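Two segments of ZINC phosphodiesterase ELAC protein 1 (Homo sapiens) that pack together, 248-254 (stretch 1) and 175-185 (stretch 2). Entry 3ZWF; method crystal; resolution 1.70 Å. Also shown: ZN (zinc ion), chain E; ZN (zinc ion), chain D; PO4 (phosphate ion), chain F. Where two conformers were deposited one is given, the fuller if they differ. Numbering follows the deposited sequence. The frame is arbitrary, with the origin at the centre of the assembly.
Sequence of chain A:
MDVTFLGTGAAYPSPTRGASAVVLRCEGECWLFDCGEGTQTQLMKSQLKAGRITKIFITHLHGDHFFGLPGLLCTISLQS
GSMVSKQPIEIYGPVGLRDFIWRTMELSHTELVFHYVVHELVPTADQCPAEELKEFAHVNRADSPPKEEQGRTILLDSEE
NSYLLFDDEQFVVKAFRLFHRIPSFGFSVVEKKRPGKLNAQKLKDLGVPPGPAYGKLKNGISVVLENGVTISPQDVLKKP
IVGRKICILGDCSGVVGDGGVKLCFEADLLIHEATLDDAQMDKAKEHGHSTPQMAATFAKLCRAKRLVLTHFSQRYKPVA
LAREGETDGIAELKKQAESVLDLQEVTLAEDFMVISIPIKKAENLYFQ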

# COMPACT_ATOMS: atom_id res chain seq x y z
N ILE A 248 -21.36 -9.74 -1.28
CA ILE A 248 -20.29 -9.06 -0.55
C ILE A 248 -20.53 -7.57 -0.72
O ILE A 248 -20.46 -7.07 -1.86
CB ILE A 248 -18.92 -9.45 -1.14
CG1 ILE A 248 -18.75 -10.98 -1.06
CG2 ILE A 248 -17.79 -8.75 -0.33
CD1 ILE A 248 -17.51 -11.50 -1.70
N LEU A 249 -20.83 -6.89 0.38
CA LEU A 249 -21.15 -5.46 0.33
C LEU A 249 -19.98 -4.61 0.82
O LEU A 249 -19.41 -4.90 1.88
CB LEU A 249 -22.36 -5.11 1.16
CG LEU A 249 -23.75 -5.42 0.59
CD1 LEU A 249 -23.96 -6.92 0.44
CD2 LEU A 249 -24.80 -4.78 1.49
N GLY A 250 -19.66 -3.56 0.06
CA GLY A 250 -18.71 -2.53 0.53
C GLY A 250 -19.24 -1.74 1.71
O GLY A 250 -20.40 -1.90 2.16
N ASP A 251 -18.39 -0.86 2.24
CA ASP A 251 -18.76 0.05 3.31
C ASP A 251 -20.05 0.76 2.91
O ASP A 251 -20.24 1.18 1.78
CB ASP A 251 -17.74 1.15 3.52
CG ASP A 251 -16.37 0.64 3.98
OD1 ASP A 251 -16.15 -0.57 4.14
OD2 ASP A 251 -15.46 1.51 4.15
N CYS A 252 -20.94 0.88 3.88
CA CYS A 252 -22.26 1.49 3.64
C CYS A 252 -23.02 1.72 4.95
O CYS A 252 -22.78 1.06 5.94
CB CYS A 252 -23.11 0.61 2.73
SG CYS A 252 -23.63 -0.96 3.38
N SER A 253 -23.97 2.64 4.85
CA SER A 253 -24.99 2.92 5.85
C SER A 253 -26.37 2.48 5.36
O SER A 253 -27.37 2.61 6.07
CB SER A 253 -25.02 4.42 6.13
OG SER A 253 -25.90 4.75 7.19
N GLY A 254 -26.42 1.97 4.13
CA GLY A 254 -27.66 1.50 3.52
C GLY A 254 -27.49 1.19 2.04
O GLY A 254 -26.41 1.39 1.46
ZN ZN E . -15.04 3.63 3.16
ZN ZN D . -13.42 1.08 4.77
P PO4 F . -13.78 4.00 6.25
O1 PO4 F . -14.88 4.34 5.22
O2 PO4 F . -12.47 4.78 5.70
O3 PO4 F . -13.40 2.57 6.20
O4 PO4 F . -14.19 4.62 7.54
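Stretch 2 (175-185) AFRLFHRIPSF

Stretch 2 (175-185) arrives in a strand already under way at Ala 175, turns through a loop that includes His 180 to Pro 183 and returns in extended form to Phe 185, closing the hairpin with a bond from Leu 178 N to Ser 184 O (2.8 Å). Stretch 1 leaves its own strand after Leu 249 and crosses this hairpin as loop, so that Gly 250 lies near Phe 185 (CA to CA 5.6 Å) and Cys 252 near His 180 (CA to CA 4.6 Å). The two segments bury 480 Å² between them, both sides summed.

Four hydrogen bonds join them, three wholly between main-chain atoms. At the Phe 185 end, Gly 250 N donates to Phe 185 O (3.1 Å, 148° at the hydrogen). At the other, Phe 179 uses both of its polar main-chain atoms: its N donates almost straight to Gly 254 O (2.9 Å, 174°), and its O accepts from Ser 253 N (3.0 Å, 163°). The same carbonyl oxygen, Phe 179 O, also receives a CA-H...O contact from Cys 252 CA at 3.1 Å, with 130° at the hydrogen. The fourth bond comes from a side chain: Ser 184, with chi1 in t and its CA-to-CB bond toward stretch 1, donates from OG to Asp 251 O (2.8 Å), satisfying a loop carbonyl. The hydroxyl also fills the space beside Gly 250, where Ser 184 OG is 3.6 Å from Gly 250 C; an ideal CB on that glycine would fall 2.6 Å from Ser 184 OG and 2.9 Å from Phe 185 O, so the close approach relies on the absence of a side chain.

Leu 178, its CA-to-CB bond also toward stretch 1, supplies much of the apolar contact. Its CD1 lies 3.8 Å from Leu 249 CB, while its CB is 3.8 Å from Cys 252 CB. Leu 178 CD1 also packs closely against Gly 250 O, at 3.4 Å. The CA-to-CB bond of Phe 176 points sideways, but the end of the side chain comes nearer, and Leu 249 CD1 meets the ring edge at Phe 176 CZ (3.8 Å).

The metal site ties together the middle of stretch 1 and the turn of stretch 2. Asp 251 CB sits over one face of the His 180 ring, 3.4 Å from the centroid and 17° off the normal, a CH-pi contact; both side chains also bind the zinc of chain E. That ion takes His 180 NE2 at 2.3 Å and Asp 251 OD2 at 2.4 Å; Asp 251 OD2 also binds the zinc of chain D at 2.2 Å, bridging the pair. His 180 ND1, the other ring nitrogen, is hydrogen-bonded elsewhere in the structure. The phosphate, probably from the crystallisation liquor, spans the two metals, with PO4 O1 2.2 Å from the zinc of chain E and PO4 O3 2.1 Å from that of chain D. Arg 181 NH1 donates to PO4 O1 (2.8 Å), and Arg 181 NH2 adds weak bonds to PO4 O1 and PO4 O2, each 3.3 Å.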

# COMPACT_ATOMS: atom_id res chain seq x y z
N ALA A 175 -23.21 -5.98 -9.86
CA ALA A 175 -22.99 -5.01 -8.78
C ALA A 175 -24.29 -4.23 -8.54
O ALA A 175 -25.17 -4.12 -9.41
CB ALA A 175 -21.85 -4.07 -9.09
N PHE A 176 -24.40 -3.69 -7.35
CA PHE A 176 -25.51 -2.82 -6.99
C PHE A 176 -25.01 -1.68 -6.10
O PHE A 176 -23.93 -1.75 -5.51
CB PHE A 176 -26.66 -3.59 -6.32
CG PHE A 176 -26.26 -4.44 -5.12
CD1 PHE A 176 -25.71 -5.69 -5.27
CD2 PHE A 176 -26.42 -3.94 -3.83
CE1 PHE A 176 -25.33 -6.43 -4.19
CE2 PHE A 176 -26.07 -4.70 -2.71
CZ PHE A 176 -25.52 -5.96 -2.89
N ARG A 177 -25.83 -0.64 -6.01
CA ARG A 177 -25.43 0.61 -5.39
C ARG A 177 -25.71 0.60 -3.89
O ARG A 177 -26.82 0.20 -3.44
CB ARG A 177 -26.17 1.79 -6.01
CG ARG A 177 -25.88 1.98 -7.51
CD ARG A 177 -26.77 3.06 -8.09
NE ARG A 177 -28.16 2.65 -8.03
CZ ARG A 177 -29.20 3.46 -8.07
NH1 ARG A 177 -29.05 4.77 -8.18
NH2 ARG A 177 -30.43 2.94 -8.00
N LEU A 178 -24.70 1.07 -3.18
CA LEU A 178 -24.75 1.34 -1.75
C LEU A 178 -24.56 2.81 -1.44
O LEU A 178 -24.12 3.57 -2.31
CB LEU A 178 -23.66 0.54 -1.00
CG LEU A 178 -23.61 -0.96 -1.29
CD1 LEU A 178 -22.51 -1.68 -0.52
CD2 LEU A 178 -24.95 -1.62 -0.89
N PHE A 179 -24.97 3.23 -0.25
CA PHE A 179 -24.80 4.60 0.21
C PHE A 179 -23.63 4.65 1.19
O PHE A 179 -23.62 3.92 2.18
CB PHE A 179 -26.04 5.12 0.91
CG PHE A 179 -26.01 6.59 1.13
CD1 PHE A 179 -25.43 7.14 2.28
CD2 PHE A 179 -26.52 7.47 0.15
CE1 PHE A 179 -25.34 8.53 2.44
CE2 PHE A 179 -26.46 8.86 0.32
CZ PHE A 179 -25.86 9.39 1.47
N HIS A 180 -22.66 5.51 0.91
CA HIS A 180 -21.50 5.66 1.76
C HIS A 180 -21.02 7.12 1.66
O HIS A 180 -21.65 7.94 0.97
CB HIS A 180 -20.47 4.61 1.35
CG HIS A 180 -19.24 4.54 2.23
ND1 HIS A 180 -19.27 4.48 3.61
CD2 HIS A 180 -17.93 4.48 1.88
CE1 HIS A 180 -18.02 4.43 4.07
NE2 HIS A 180 -17.20 4.42 3.04
N ARG A 181 -19.91 7.46 2.31
CA ARG A 181 -19.35 8.82 2.22
C ARG A 181 -18.93 9.15 0.80
O ARG A 181 -18.99 10.31 0.35
CB ARG A 181 -18.12 8.98 3.16
CG ARG A 181 -18.40 8.79 4.60
CD ARG A 181 -17.30 9.39 5.51
NE ARG A 181 -15.91 9.00 5.18
CZ ARG A 181 -15.41 7.77 5.30
NH1 ARG A 181 -16.17 6.73 5.67
NH2 ARG A 181 -14.14 7.56 5.00
N ILE A 182 -18.50 8.12 0.06
CA ILE A 182 -18.31 8.20 -1.39
C ILE A 182 -19.10 7.04 -1.95
O ILE A 182 -19.51 6.17 -1.17
CB ILE A 182 -16.83 8.12 -1.84
CG1 ILE A 182 -16.15 6.83 -1.45
CG2 ILE A 182 -16.06 9.34 -1.28
CD1 ILE A 182 -14.82 6.63 -2.12
N PRO A 183 -19.35 7.01 -3.27
CA PRO A 183 -20.15 5.89 -3.76
C PRO A 183 -19.49 4.53 -3.54
O PRO A 183 -18.27 4.38 -3.71
CB PRO A 183 -20.31 6.19 -5.23
CG PRO A 183 -20.18 7.72 -5.32
CD PRO A 183 -19.13 8.01 -4.31
N SER A 184 -20.31 3.57 -3.15
CA SER A 184 -19.84 2.26 -2.82
C SER A 184 -20.79 1.21 -3.41
O SER A 184 -21.96 1.50 -3.67
CB SER A 184 -19.72 2.14 -1.29
OG SER A 184 -19.29 0.85 -0.86
N PHE A 185 -20.23 0.03 -3.66
CA PHE A 185 -20.92 -1.04 -4.38
C PHE A 185 -20.89 -2.33 -3.60
O PHE A 185 -19.98 -2.62 -2.84
CB PHE A 185 -20.32 -1.27 -5.77
CG PHE A 185 -20.39 -0.06 -6.67
CD1 PHE A 185 -21.56 0.26 -7.38
CD2 PHE A 185 -19.29 0.76 -6.79
CE1 PHE A 185 -21.61 1.37 -8.17
CE2 PHE A 185 -19.35 1.85 -7.57
CZ PHE A 185 -20.51 2.17 -8.27
O HOH W 1 -13.17 2.85 3.53